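Local structure of NAD-dependent aldehyde dehydrogenase (Sinorhizobium meliloti, 3U4J) at the interface of chains A and B and the interface of chains A and C. The protein oxidises aldehydes with NAD as the electron acceptor, and is assembled as a tetramer. Numbering follows the deposited sequence. Chains: chain A/B/C, NAD-dependent aldehyde dehydrogenase.

Contact 1: the interface of chains A and B. Residues chain A 147, 150-153, 498; chain B 439-440, 443-444, 447-448.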
loop_
_atom_site.group_PDB
_atom_site.type_symbol
_atom_site.label_atom_id
_atom_site.label_comp_id
_atom_site.label_asym_id
_atom_site.label_seq_id
_atom_site.Cartn_x
_atom_site.Cartn_y
_atom_site.Cartn_z
ATOM N N ASN A 147 -13.332 2.614 -6.842
ATOM C CA ASN A 147 -14.427 3.564 -6.991
ATOM C C ASN A 147 -14.486 4.040 -8.430
ATOM O O ASN A 147 -15.202 4.992 -8.739
ATOM C CB ASN A 147 -14.180 4.775 -6.064
ATOM C CG ASN A 147 -15.432 5.611 -5.830
ATOM O OD1 ASN A 147 -16.530 5.073 -5.770
ATOM N ND2 ASN A 147 -15.271 6.935 -5.730
ATOM N N GLY A 150 -16.961 2.083 -13.040
ATOM C CA GLY A 150 -18.309 2.388 -13.580
ATOM C C GLY A 150 -19.184 3.060 -12.528
ATOM O O GLY A 150 -19.172 2.655 -11.363
ATOM N N ASP A 151 -19.945 4.080 -12.918
ATOM C CA ASP A 151 -20.803 4.798 -11.951
ATOM C C ASP A 151 -21.819 3.880 -11.268
ATOM O O ASP A 151 -22.215 4.131 -10.129
ATOM C CB ASP A 151 -21.508 6.007 -12.578
ATOM C CG ASP A 151 -22.024 6.991 -11.520
ATOM O OD1 ASP A 151 -21.209 7.773 -10.977
ATOM O OD2 ASP A 151 -23.238 6.976 -11.220
ATOM N N ASP A 152 -22.210 2.812 -11.955
ATOM C CA ASP A 152 -23.200 1.857 -11.445
ATOM C C ASP A 152 -22.643 0.752 -10.556
ATOM O O ASP A 152 -23.420 -0.028 -9.996
ATOM C CB ASP A 152 -23.973 1.211 -12.615
ATOM C CG ASP A 152 -25.001 2.157 -13.237
ATOM O OD1 ASP A 152 -25.575 3.010 -12.505
ATOM O OD2 ASP A 152 -25.244 2.048 -14.469
ATOM N N ARG A 153 -21.312 0.677 -10.441
ATOM C CA ARG A 153 -20.652 -0.354 -9.637
ATOM C C ARG A 153 -19.675 0.187 -8.581
ATOM O O ARG A 153 -19.188 1.311 -8.665
ATOM C CB ARG A 153 -19.867 -1.348 -10.512
ATOM C CG ARG A 153 -20.697 -2.205 -11.502
ATOM C CD ARG A 153 -19.837 -3.309 -12.129
ATOM N NE ARG A 153 -18.729 -2.775 -12.930
ATOM C CZ ARG A 153 -17.990 -3.502 -13.774
ATOM N NH1 ARG A 153 -18.238 -4.801 -13.929
ATOM N NH2 ARG A 153 -17.018 -2.923 -14.474
ATOM N N LEU A 498 -24.999 -1.459 -8.020
ATOM C CA LEU A 498 -26.013 -0.639 -7.381
ATOM C C LEU A 498 -27.115 -0.433 -8.421
ATOM O O LEU A 498 -26.900 0.185 -9.495
ATOM C CB LEU A 498 -25.423 0.690 -6.904
ATOM C CG LEU A 498 -24.161 0.614 -6.032
ATOM C CD1 LEU A 498 -23.682 2.013 -5.790
ATOM C CD2 LEU A 498 -24.392 -0.077 -4.706
ATOM N N LEU B 439 -29.687 -0.138 -0.394
ATOM C CA LEU B 439 -28.296 -0.252 -0.886
ATOM C C LEU B 439 -27.907 0.822 -1.883
ATOM O O LEU B 439 -26.925 1.539 -1.700
ATOM C CB LEU B 439 -28.067 -1.650 -1.472
ATOM C CG LEU B 439 -26.694 -1.949 -2.094
ATOM C CD1 LEU B 439 -25.637 -2.268 -1.023
ATOM C CD2 LEU B 439 -26.841 -3.105 -3.078
ATOM N N GLU B 440 -28.682 0.935 -2.959
ATOM C CA GLU B 440 -28.393 1.901 -3.997
ATOM C C GLU B 440 -28.490 3.356 -3.538
ATOM O O GLU B 440 -27.611 4.178 -3.838
ATOM C CB GLU B 440 -29.299 1.660 -5.209
ATOM C CG GLU B 440 -28.990 2.587 -6.334
ATOM C CD GLU B 440 -29.950 2.454 -7.519
ATOM O OE1 GLU B 440 -30.897 1.643 -7.472
ATOM O OE2 GLU B 440 -29.724 3.175 -8.501
ATOM N N LEU B 443 -25.524 4.234 -0.795
ATOM C CA LEU B 443 -24.176 4.310 -1.386
ATOM C C LEU B 443 -24.009 5.310 -2.521
ATOM O O LEU B 443 -22.988 5.975 -2.584
ATOM C CB LEU B 443 -23.660 2.931 -1.807
ATOM C CG LEU B 443 -23.408 2.034 -0.602
ATOM C CD1 LEU B 443 -23.253 0.592 -1.061
ATOM C CD2 LEU B 443 -22.177 2.492 0.173
ATOM N N GLN B 444 -24.981 5.430 -3.423
ATOM C CA GLN B 444 -24.851 6.414 -4.500
ATOM C C GLN B 444 -24.976 7.805 -3.953
ATOM O O GLN B 444 -24.260 8.710 -4.394
ATOM C CB GLN B 444 -25.854 6.204 -5.630
ATOM C CG GLN B 444 -25.646 4.927 -6.408
ATOM C CD GLN B 444 -24.496 4.997 -7.431
ATOM O OE1 GLN B 444 -24.666 4.609 -8.598
ATOM N NE2 GLN B 444 -23.334 5.465 -6.995
ATOM N N ARG B 447 -21.661 8.661 -2.315
ATOM C CA ARG B 447 -20.639 8.820 -3.353
ATOM C C ARG B 447 -20.702 10.169 -4.047
ATOM O O ARG B 447 -19.671 10.690 -4.487
ATOM C CB ARG B 447 -20.727 7.688 -4.391
ATOM C CG ARG B 447 -20.116 6.389 -3.874
ATOM C CD ARG B 447 -20.354 5.268 -4.831
ATOM N NE ARG B 447 -19.332 5.217 -5.859
ATOM C CZ ARG B 447 -19.493 4.646 -7.043
ATOM N NH1 ARG B 447 -20.663 4.102 -7.371
ATOM N NH2 ARG B 447 -18.481 4.621 -7.905
ATOM N N ARG B 448 -21.905 10.749 -4.094
ATOM C CA ARG B 448 -22.140 11.988 -4.800
ATOM C C ARG B 448 -22.018 13.252 -3.966
ATOM O O ARG B 448 -21.943 14.332 -4.526
ATOM C CB ARG B 448 -23.499 11.920 -5.517
ATOM C CG ARG B 448 -23.454 10.878 -6.631
ATOM C CD ARG B 448 -24.793 10.580 -7.237
ATOM N NE ARG B 448 -24.681 9.435 -8.139
ATOM C CZ ARG B 448 -25.713 8.870 -8.762
ATOM N NH1 ARG B 448 -26.944 9.351 -8.594
ATOM N NH2 ARG B 448 -25.521 7.829 -9.559
HETATM O O HOH W 1 -27.012 3.169 -9.469
#

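Contact 2: the interface of chains A and C. Residues chain A 84, 87, 138-139, 141-142; chain C 145-146, 148.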
loop_
_atom_site.group_PDB
_atom_site.type_symbol
_atom_site.label_atom_id
_atom_site.label_comp_id
_atom_site.label_asym_id
_atom_site.label_seq_id
_atom_site.Cartn_x
_atom_site.Cartn_y
_atom_site.Cartn_z
ATOM N N GLY A 84 -10.689 -4.982 15.146
ATOM C CA GLY A 84 -9.243 -5.055 15.224
ATOM C C GLY A 84 -8.736 -4.435 16.525
ATOM O O GLY A 84 -7.864 -4.992 17.197
ATOM N N ARG A 87 -9.139 -6.845 19.469
ATOM C CA ARG A 87 -8.151 -7.922 19.433
ATOM C C ARG A 87 -6.798 -7.378 19.837
ATOM O O ARG A 87 -6.081 -8.018 20.574
ATOM C CB ARG A 87 -8.082 -8.566 18.049
ATOM C CG ARG A 87 -9.291 -9.495 17.733
ATOM C CD ARG A 87 -9.035 -10.371 16.455
ATOM N NE ARG A 87 -9.080 -9.526 15.257
ATOM C CZ ARG A 87 -10.184 -9.219 14.584
ATOM N NH1 ARG A 87 -11.358 -9.716 14.972
ATOM N NH2 ARG A 87 -10.118 -8.392 13.542
ATOM N N ALA A 138 -2.488 -5.155 13.860
ATOM C CA ALA A 138 -3.717 -5.934 13.755
ATOM C C ALA A 138 -4.945 -5.051 13.572
ATOM O O ALA A 138 -5.851 -5.415 12.833
ATOM C CB ALA A 138 -3.912 -6.880 14.987
ATOM N N ARG A 139 -4.964 -3.885 14.208
ATOM C CA ARG A 139 -6.147 -3.022 14.094
ATOM C C ARG A 139 -6.214 -2.196 12.792
ATOM O O ARG A 139 -7.270 -1.671 12.432
ATOM C CB ARG A 139 -6.299 -2.156 15.349
ATOM C CG ARG A 139 -5.259 -1.062 15.522
ATOM C CD ARG A 139 -5.519 -0.365 16.847
ATOM N NE ARG A 139 -6.756 0.404 16.811
ATOM C CZ ARG A 139 -7.150 1.194 17.800
ATOM N NH1 ARG A 139 -6.412 1.274 18.906
ATOM N NH2 ARG A 139 -8.267 1.902 17.689
ATOM N N LEU A 141 -5.390 -3.382 9.608
ATOM C CA LEU A 141 -5.399 -4.227 8.431
ATOM C C LEU A 141 -6.517 -3.799 7.501
ATOM O O LEU A 141 -7.641 -3.543 7.940
ATOM C CB LEU A 141 -5.545 -5.694 8.808
ATOM C CG LEU A 141 -4.410 -6.245 9.689
ATOM C CD1 LEU A 141 -4.701 -7.702 10.037
ATOM C CD2 LEU A 141 -3.086 -6.099 8.979
ATOM N N GLU A 142 -6.222 -3.735 6.216
ATOM C CA GLU A 142 -7.187 -3.178 5.284
ATOM C C GLU A 142 -7.326 -4.031 4.024
ATOM O O GLU A 142 -6.520 -4.946 3.779
ATOM C CB GLU A 142 -6.776 -1.728 4.936
ATOM C CG GLU A 142 -5.423 -1.673 4.272
ATOM C CD GLU A 142 -4.833 -0.263 4.173
ATOM O OE1 GLU A 142 -4.979 0.543 5.120
ATOM O OE2 GLU A 142 -4.215 0.025 3.132
ATOM N N THR C 145 -10.736 -0.515 2.243
ATOM C CA THR C 145 -11.811 -1.016 3.100
ATOM C C THR C 145 -11.245 -1.360 4.484
ATOM O O THR C 145 -10.105 -1.855 4.602
ATOM C CB THR C 145 -12.451 -2.311 2.566
ATOM O OG1 THR C 145 -11.435 -3.302 2.352
ATOM C CG2 THR C 145 -13.176 -2.043 1.245
ATOM N N HIS C 146 -12.053 -1.113 5.504
ATOM C CA HIS C 146 -11.726 -1.515 6.855
ATOM C C HIS C 146 -12.850 -2.412 7.303
ATOM O O HIS C 146 -13.958 -1.935 7.599
ATOM C CB HIS C 146 -11.558 -0.269 7.745
ATOM C CG HIS C 146 -10.479 0.653 7.263
ATOM N ND1 HIS C 146 -9.209 0.641 7.791
ATOM C CD2 HIS C 146 -10.479 1.608 6.298
ATOM C CE1 HIS C 146 -8.465 1.547 7.167
ATOM N NE2 HIS C 146 -9.212 2.146 6.254
ATOM N N ASN C 148 -12.766 -4.478 9.727
ATOM C CA ASN C 148 -12.503 -4.860 11.107
ATOM C C ASN C 148 -12.782 -3.730 12.110
ATOM O O ASN C 148 -12.110 -3.633 13.140
ATOM C CB ASN C 148 -11.034 -5.313 11.220
ATOM C CG ASN C 148 -10.057 -4.233 10.724
ATOM O OD1 ASN C 148 -10.475 -3.136 10.306
ATOM N ND2 ASN C 148 -8.755 -4.528 10.788
#

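Contact 1: the interface of chains A and B
B:Arg447 and A:Asn147 meet tip to tip in a side-on grip: two guanidinium nitrogens converge on one amide oxygen. B:Arg447 NE reaches A:Asn147 OD1 at 2.8 Å within the carbonyl plane, while B:Arg447 NH2 comes to the same A:Asn147 OD1 at 2.9 Å from 51° above that plane. A bend at chi3 (86°) turns the guanidinium toward the loop, and NH1 makes a weak bond to the backbone oxygen of A:Asp151.

Charge pairs B:Arg448 with A:Asp151. B:Arg448, extended from CG to NE, brings its NH2 to the syn lone pair of A:Asp151 OD2 at 2.9 Å, a salt bridge with the side chains crossing near a right angle but the carboxylate and guanidinium planes 19° apart. CB of B:Gln444 covers one guanidinium face.

B:Gln444 OE1 sits 2.9 Å from A:Asp151 O, and two carbonyl oxygens can only clash; the amide is probably turned over, with its NH2 group at this place. Water 1 ties this amide atom to B:Glu440 OE2 and to A:Leu498 O, the last at 3.0 Å.

Packing falls to A:Leu498, which buries 105 Å². A:Leu498 CD1 presses on B:Gln444 CD at 3.5 Å; the side chain crosses B:Leu443 at about a right angle, A:Leu498 CD2 lying 3.9 Å from B:Leu443 CD1.

In the fold, helix 439-448 of chain B receives the loop between strands 143-146 and 153-161 of chain A and the tail after strand 489-497, parts of the oligomerisation segment typical of aldehyde dehydrogenases.

Contact 2: the interface of chains A and C
C:Asn148 holds its CG between the backbone N and the carbonyl carbon, the crowded position (chi1 56°), which turns the side-chain amide toward chain A; the backbone carbonyl also faces that chain. A:Glu142 has the same crowded first torsion (61°) and then runs extended, which carries its carboxylate alongside C:His146.

The firm bond is between backbones. A:Gly84 N, at the first turn of helix 84-100, donates to C:Asn148 O at 2.8 Å, nearly straight (168° at the hydrogen) and in the plane of the carbonyl. An amide N-H at a helix start lacks an acceptor within its own helix, so the neighbouring subunit supplies one; the helix dipole would be expected to strengthen the pairing.

The side-chain amide of C:Asn148 turns off at roughly a right angle to the carbonyl, into a run of backbone oxygens at the end of helix 117-138 and just beyond. C:Asn148 ND2 lies 3.2 Å from A:Leu141 O and 3.6 Å from A:Arg139 O, with A:Ala138 O also near. This is a polar neighbourhood that suits an NH2 group, although the geometry does not mark out a definite bond. On the flank, A:Arg87 crosses the asparagine at about a right angle, its NH2 4.0 Å from C:Asn148 CB; bending at chi3 brings the guanidinium there.

Further along, C:Thr145 O rests against the aliphatic root of A:Glu142, 3.3 Å from its CB. The glutamate and C:His146 lie side by side, pointing the same way, with carboxylate and imidazole nearly perpendicular. A:Glu142 OE1 stays 4.7 Å from C:His146 NE2, so any mutual effect on ionisation would be through space.

C:Asn148 thus fits between two helix ends of the neighbouring subunit, and probably helps to set the register in which chains A and C join within the tetramer.

The C-alpha centres of contact 1 and contact 2 lie about 24 Å apart, yet both draw on the same short stretch: strand 143-146 and the loop after it. Residue 147 faces a B-type neighbour in contact 1, whereas residues 145, 146 and 148 face a C-type neighbour in contact 2. Since each interface is two-fold symmetric and the copies are identical, every subunit offers this stretch to two different partners. Adjacent residues therefore look toward different subunits, and the stretch probably couples the pairing of A with B to that of A with C in the tetramer.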